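Local coordinates for hemolysin-related protein (PDB 6MLT) that is a secreted, calcium-binding biofilm matrix protein that combines a beta-propeller with a beta-prism lectin domain and is thought to contribute to adhesion, probably through carbohydrate binding, at residues Q277-F282 against M443-A448; Y450-M455 against V463-N468. All coordinates share one frame; numbering follows the deposited sequence.

Contact 1: residues Q277-F282 against M443-A448; sequences QAVSSF and MGIVYA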
loop_
_atom_site.group_PDB
_atom_site.type_symbol
_atom_site.label_atom_id
_atom_site.label_comp_id
_atom_site.label_asym_id
_atom_site.label_seq_id
_atom_site.Cartn_x
_atom_site.Cartn_y
_atom_site.Cartn_z
ATOM N N GLN A 277 -4.909 -8.621 7.453
ATOM C CA GLN A 277 -4.382 -9.129 6.200
ATOM C C GLN A 277 -3.166 -8.318 5.792
ATOM O O GLN A 277 -2.953 -7.196 6.261
ATOM C CB GLN A 277 -5.403 -9.041 5.051
ATOM C CG GLN A 277 -6.839 -8.926 5.464
ATOM C CD GLN A 277 -7.209 -7.562 6.062
ATOM O OE1 GLN A 277 -6.573 -6.544 5.798
ATOM N NE2 GLN A 277 -8.240 -7.555 6.881
ATOM N N ALA A 278 -2.375 -8.914 4.906
ATOM C CA ALA A 278 -1.386 -8.202 4.112
ATOM C C ALA A 278 -1.820 -8.277 2.654
ATOM O O ALA A 278 -2.372 -9.291 2.215
ATOM C CB ALA A 278 0.019 -8.794 4.296
ATOM N N VAL A 279 -1.600 -7.192 1.915
ATOM C CA VAL A 279 -2.018 -7.084 0.522
ATOM C C VAL A 279 -0.815 -6.615 -0.282
ATOM O O VAL A 279 -0.243 -5.559 0.015
ATOM C CB VAL A 279 -3.194 -6.106 0.356
ATOM C CG1 VAL A 279 -3.653 -6.054 -1.100
ATOM C CG2 VAL A 279 -4.341 -6.489 1.295
ATOM N N SER A 280 -0.419 -7.386 -1.286
ATOM C CA SER A 280 0.827 -7.052 -1.969
ATOM C C SER A 280 0.928 -7.823 -3.279
ATOM O O SER A 280 0.016 -8.558 -3.673
ATOM C CB SER A 280 2.027 -7.346 -1.072
ATOM O OG SER A 280 3.152 -6.618 -1.510
ATOM N N SER A 281 2.052 -7.617 -3.965
ATOM C CA SER A 281 2.383 -8.349 -5.188
ATOM C C SER A 281 2.922 -9.717 -4.784
ATOM O O SER A 281 4.129 -9.936 -4.661
ATOM C CB SER A 281 3.398 -7.574 -6.024
ATOM O OG SER A 281 2.904 -6.300 -6.385
ATOM N N PHE A 282 1.994 -10.649 -4.556
ATOM C CA PHE A 282 2.317 -11.997 -4.110
ATOM C C PHE A 282 2.317 -13.021 -5.235
ATOM O O PHE A 282 2.974 -14.060 -5.112
ATOM C CB PHE A 282 1.296 -12.483 -3.075
ATOM C CG PHE A 282 1.363 -11.793 -1.743
ATOM C CD1 PHE A 282 2.495 -11.877 -0.958
ATOM C CD2 PHE A 282 0.254 -11.129 -1.240
ATOM C CE1 PHE A 282 2.541 -11.274 0.287
ATOM C CE2 PHE A 282 0.297 -10.525 0.010
ATOM C CZ PHE A 282 1.441 -10.606 0.771
ATOM N N MET A 443 -1.654 -9.254 -7.744
ATOM C CA MET A 443 -2.001 -8.903 -6.374
ATOM C C MET A 443 -2.593 -10.095 -5.629
ATOM O O MET A 443 -3.316 -10.924 -6.198
ATOM C CB MET A 443 -3.008 -7.752 -6.351
ATOM C CG MET A 443 -2.465 -6.426 -6.874
ATOM S SD MET A 443 -1.071 -5.827 -5.914
ATOM C CE MET A 443 -1.872 -5.514 -4.336
ATOM N N GLY A 444 -2.294 -10.156 -4.333
ATOM C CA GLY A 444 -2.872 -11.162 -3.470
ATOM C C GLY A 444 -3.258 -10.562 -2.133
ATOM O O GLY A 444 -2.729 -9.529 -1.708
ATOM N N ILE A 445 -4.204 -11.231 -1.483
ATOM C CA ILE A 445 -4.649 -10.904 -0.133
ATOM C C ILE A 445 -4.409 -12.140 0.721
ATOM O O ILE A 445 -4.946 -13.213 0.426
ATOM C CB ILE A 445 -6.134 -10.514 -0.105
ATOM C CG1 ILE A 445 -6.380 -9.279 -0.968
ATOM C CG2 ILE A 445 -6.602 -10.271 1.314
ATOM C CD1 ILE A 445 -7.794 -9.205 -1.512
ATOM N N VAL A 446 -3.617 -11.998 1.777
ATOM C CA VAL A 446 -3.251 -13.140 2.604
ATOM C C VAL A 446 -3.581 -12.832 4.055
ATOM O O VAL A 446 -3.401 -11.699 4.518
ATOM C CB VAL A 446 -1.762 -13.512 2.433
ATOM C CG1 VAL A 446 -0.854 -12.399 2.933
ATOM C CG2 VAL A 446 -1.450 -14.834 3.130
ATOM N N TYR A 447 -4.067 -13.848 4.770
ATOM C CA TYR A 447 -4.389 -13.699 6.181
ATOM C C TYR A 447 -4.375 -15.062 6.854
ATOM O O TYR A 447 -4.505 -16.105 6.206
ATOM C CB TYR A 447 -5.753 -13.028 6.386
ATOM C CG TYR A 447 -6.948 -13.934 6.167
ATOM C CD1 TYR A 447 -7.446 -14.165 4.890
ATOM C CD2 TYR A 447 -7.592 -14.534 7.238
ATOM C CE1 TYR A 447 -8.548 -14.977 4.689
ATOM C CE2 TYR A 447 -8.693 -15.343 7.051
ATOM C CZ TYR A 447 -9.170 -15.562 5.777
ATOM O OH TYR A 447 -10.269 -16.371 5.593
ATOM N N ALA A 448 -4.224 -15.029 8.174
ATOM C CA ALA A 448 -4.237 -16.226 9.000
ATOM C C ALA A 448 -5.566 -16.333 9.734
ATOM O O ALA A 448 -6.047 -15.350 10.307
ATOM C CB ALA A 448 -3.088 -16.204 10.005
#
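Ser-280 O is gripped by Gly-444 N and flanked by Met-443. Gly-444 N donates to Ser-280 O at 2.9 Å, with an N-H...O angle of 158°. Met-443 CA makes a CA-H...O contact with the same oxygen at 3.4 Å, and Met-443 CE rests close by. Gly-444 O is met in a similar way, taking Ser-280 N as hydrogen-bond donor and the CA-H of Val-279, while Phe-282 brings its CD2 edge to this oxygen at 3.4 Å, near the ring plane. Further along, Ala-278 and Val-446 exchange a reciprocal pair of backbone bonds, Ala-278 N to Val-446 O and Val-446 N to Ala-278 O, which fixes an antiparallel register.

Side chains pack on both faces of this ladder. On one, Val-279 CG1 touches Met-443 CE at 3.7 Å, the two chains crossing at about a right angle, and Val-279 CG2 lies beside Ile-445 CG1. On the other, Val-446 holds CG1 between its backbone N and carbonyl carbon (chi1 65°), from where CG1 reaches Phe-282 CZ at 3.6 Å. Within 277-282, Ser-280 CB lies over one face of the Phe-282 ring, offset toward its rim. The hydroxyl of Ser-280 bonds Asp-489, and the amide of Gln-277 bonds Ser-240 and Ser-225. All the touching residues are buried, and the pairing of 277-279 with 443-448 completes a four-stranded antiparallel sheet consistent with a beta-propeller blade.

Contact 2: residues Y450-M455 against V463-N468; sequences YYAVDM and VWSVAN
Met-455 and Trp-464 face each other across a beta hairpin, strand 452-457 running antiparallel to strand 462-467, and Val-463 joins Trp-464 opposite Met-455 to form a classic beta bulge. The backbone evidence is that both bulge residues bond the same partner: Met-455 N donates to Trp-464 O at 3.0 Å, and Val-463 N donates to Met-455 O at 2.7 Å.

The Met-455 side chain can be followed over the indole. Its CB sits above the five-membered ring of Trp-464, 3.5 Å from the centroid and 19° off the ring normal, a CH-pi contact. CG, anti to the backbone N, comes 3.7 Å from Trp-464 NE1. SD stands oblique to the same ring in a Met-aromatic contact. The bend at chi3 (70°) then places CE 3.6 Å from Trp-464 CZ2. The methionine thus follows the indole from the pyrrole part to the benzo part, while Trp-464 NE1 is hydrogen-bonded to Gly-504 O, just past strand 498-502 of the next sheet.

Val-453 continues this apolar side. Its CG1 lies 4.0 Å from Trp-464 CZ3, the two side chains pointing the same way, and its CG2 meets Asn-468 CB at 3.8 Å. The amide of Asn-468 is engaged by Arg-500 and Gln-494. Reciprocal backbone bonds join Val-453 and Val-466, and Asn-468 N donates to Tyr-451 O beyond them.

On the other face Asp-454 and Ser-465 form a polar pair. Asp-454 OD2 bonds Asn-271 ND2, whereas OD1 accepts from the exposed Ser-465: Ser-465 OG donates to Asp-454 OD1 at 2.6 Å, on the syn side and 24° out of the carboxylate plane.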
loop_
_atom_site.group_PDB
_atom_site.type_symbol
_atom_site.label_atom_id
_atom_site.label_comp_id
_atom_site.label_asym_id
_atom_site.label_seq_id
_atom_site.Cartn_x
_atom_site.Cartn_y
_atom_site.Cartn_z
ATOM N N TYR A 450 -8.012 -19.376 12.224
ATOM C CA TYR A 450 -7.771 -20.292 13.341
ATOM C C TYR A 450 -6.898 -21.474 12.933
ATOM O O TYR A 450 -6.118 -21.972 13.754
ATOM C CB TYR A 450 -9.095 -20.803 13.909
ATOM C CG TYR A 450 -9.734 -19.859 14.900
ATOM C CD1 TYR A 450 -9.286 -19.798 16.214
ATOM C CD2 TYR A 450 -10.785 -19.035 14.527
ATOM C CE1 TYR A 450 -9.868 -18.937 17.131
ATOM C CE2 TYR A 450 -11.371 -18.166 15.437
ATOM C CZ TYR A 450 -10.909 -18.124 16.732
ATOM O OH TYR A 450 -11.491 -17.266 17.633
ATOM N N TYR A 451 -7.007 -21.924 11.679
ATOM C CA TYR A 451 -6.405 -23.175 11.229
ATOM C C TYR A 451 -5.350 -23.040 10.137
ATOM O O TYR A 451 -4.533 -23.960 9.989
ATOM C CB TYR A 451 -7.491 -24.128 10.695
ATOM C CG TYR A 451 -8.600 -24.466 11.676
ATOM C CD1 TYR A 451 -8.335 -24.692 13.019
ATOM C CD2 TYR A 451 -9.915 -24.573 11.244
ATOM C CE1 TYR A 451 -9.360 -25.003 13.910
ATOM C CE2 TYR A 451 -10.939 -24.883 12.117
ATOM C CZ TYR A 451 -10.657 -25.093 13.448
ATOM O OH TYR A 451 -11.676 -25.404 14.314
ATOM N N ALA A 452 -5.349 -21.962 9.354
ATOM C CA ALA A 452 -4.462 -21.902 8.199
ATOM C C ALA A 452 -4.244 -20.465 7.754
ATOM O O ALA A 452 -5.017 -19.559 8.085
ATOM C CB ALA A 452 -5.019 -22.714 7.027
ATOM N N VAL A 453 -3.180 -20.285 6.974
ATOM C CA VAL A 453 -2.898 -19.046 6.256
ATOM C C VAL A 453 -3.379 -19.232 4.823
ATOM O O VAL A 453 -2.934 -20.154 4.130
ATOM C CB VAL A 453 -1.402 -18.697 6.299
ATOM C CG1 VAL A 453 -1.103 -17.457 5.445
ATOM C CG2 VAL A 453 -0.938 -18.488 7.736
ATOM N N ASP A 454 -4.276 -18.355 4.375
ATOM C CA ASP A 454 -4.906 -18.456 3.066
ATOM C C ASP A 454 -4.566 -17.241 2.214
ATOM O O ASP A 454 -4.616 -16.104 2.688
ATOM C CB ASP A 454 -6.431 -18.577 3.196
ATOM C CG ASP A 454 -6.859 -19.892 3.825
ATOM O OD1 ASP A 454 -5.991 -20.775 3.972
ATOM O OD2 ASP A 454 -8.052 -20.040 4.181
ATOM N N MET A 455 -4.250 -17.499 0.947
ATOM C CA MET A 455 -3.950 -16.472 -0.042
ATOM C C MET A 455 -5.081 -16.418 -1.057
ATOM O O MET A 455 -5.473 -17.454 -1.609
ATOM C CB MET A 455 -2.629 -16.774 -0.752
ATOM C CG MET A 455 -2.296 -15.849 -1.923
ATOM S SD MET A 455 -1.767 -14.217 -1.384
ATOM C CE MET A 455 -0.174 -14.616 -0.664
ATOM N N VAL A 463 -6.006 -19.046 -3.708
ATOM C CA VAL A 463 -4.856 -19.545 -4.451
ATOM C C VAL A 463 -4.188 -20.704 -3.725
ATOM O O VAL A 463 -3.815 -21.697 -4.351
ATOM C CB VAL A 463 -3.858 -18.396 -4.704
ATOM C CG1 VAL A 463 -2.692 -18.881 -5.556
ATOM C CG2 VAL A 463 -4.559 -17.216 -5.371
ATOM N N TRP A 464 -4.001 -20.580 -2.413
ATOM C CA TRP A 464 -3.432 -21.653 -1.615
ATOM C C TRP A 464 -3.819 -21.471 -0.153
ATOM O O TRP A 464 -4.278 -20.401 0.265
ATOM C CB TRP A 464 -1.906 -21.719 -1.770
ATOM C CG TRP A 464 -1.104 -20.445 -1.545
ATOM C CD1 TRP A 464 -0.569 -19.641 -2.508
ATOM C CD2 TRP A 464 -0.702 -19.876 -0.285
ATOM N NE1 TRP A 464 0.138 -18.607 -1.932
ATOM C CE2 TRP A 464 0.067 -18.727 -0.569
ATOM C CE3 TRP A 464 -0.916 -20.224 1.051
ATOM C CZ2 TRP A 464 0.618 -17.923 0.435
ATOM C CZ3 TRP A 464 -0.370 -19.416 2.050
ATOM C CH2 TRP A 464 0.384 -18.279 1.731
ATOM N N SER A 465 -3.640 -22.550 0.613
ATOM C CA SER A 465 -3.901 -22.580 2.049
ATOM C C SER A 465 -2.817 -23.408 2.725
ATOM O O SER A 465 -2.515 -24.517 2.277
ATOM C CB SER A 465 -5.285 -23.174 2.348
ATOM O OG SER A 465 -5.503 -23.338 3.740
ATOM N N VAL A 466 -2.234 -22.872 3.794
ATOM C CA VAL A 466 -1.145 -23.532 4.510
ATOM C C VAL A 466 -1.541 -23.671 5.970
ATOM O O VAL A 466 -1.778 -22.668 6.655
ATOM C CB VAL A 466 0.175 -22.760 4.365
ATOM C CG1 VAL A 466 1.226 -23.293 5.332
ATOM C CG2 VAL A 466 0.675 -22.865 2.929
ATOM N N ALA A 467 -1.592 -24.911 6.451
ATOM C CA ALA A 467 -1.979 -25.159 7.832
ATOM C C ALA A 467 -1.058 -24.401 8.775
ATOM O O ALA A 467 0.163 -24.371 8.593
ATOM C CB ALA A 467 -1.943 -26.659 8.138
ATOM N N ASN A 468 -1.664 -23.789 9.792
ATOM C CA ASN A 468 -0.971 -22.872 10.695
ATOM C C ASN A 468 -1.791 -22.827 11.982
ATOM O O ASN A 468 -2.876 -22.234 12.000
ATOM C CB ASN A 468 -0.835 -21.492 10.057
ATOM C CG ASN A 468 0.099 -20.566 10.823
ATOM O OD1 ASN A 468 1.323 -20.745 10.821
ATOM N ND2 ASN A 468 -0.477 -19.552 11.469
#

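In the fold
The two contacts share one antiparallel sheet, ordered 277-279, 443-448, 452-457, 462-467, with their centres about 12 Å apart. Contact 1 pairs the first two strands and contact 2 the last two; Tyr-447 O and Asp-454 N, 2.9 Å apart, probably bond across the middle. Met-455 CE also packs on Phe-282 CG, and Val-446 CG2 meets Val-453 CG1, so the two contacts share packing on the face of Val-446, Val-453 and Met-455. Along the chain the contacts come in series, yet 160 residues separate the two segments of contact 1, a span that includes the beta-prism lectin sequence. The blade-like sheet is therefore interrupted after its first strand by the lectin-like insertion and resumes with strand 443-448.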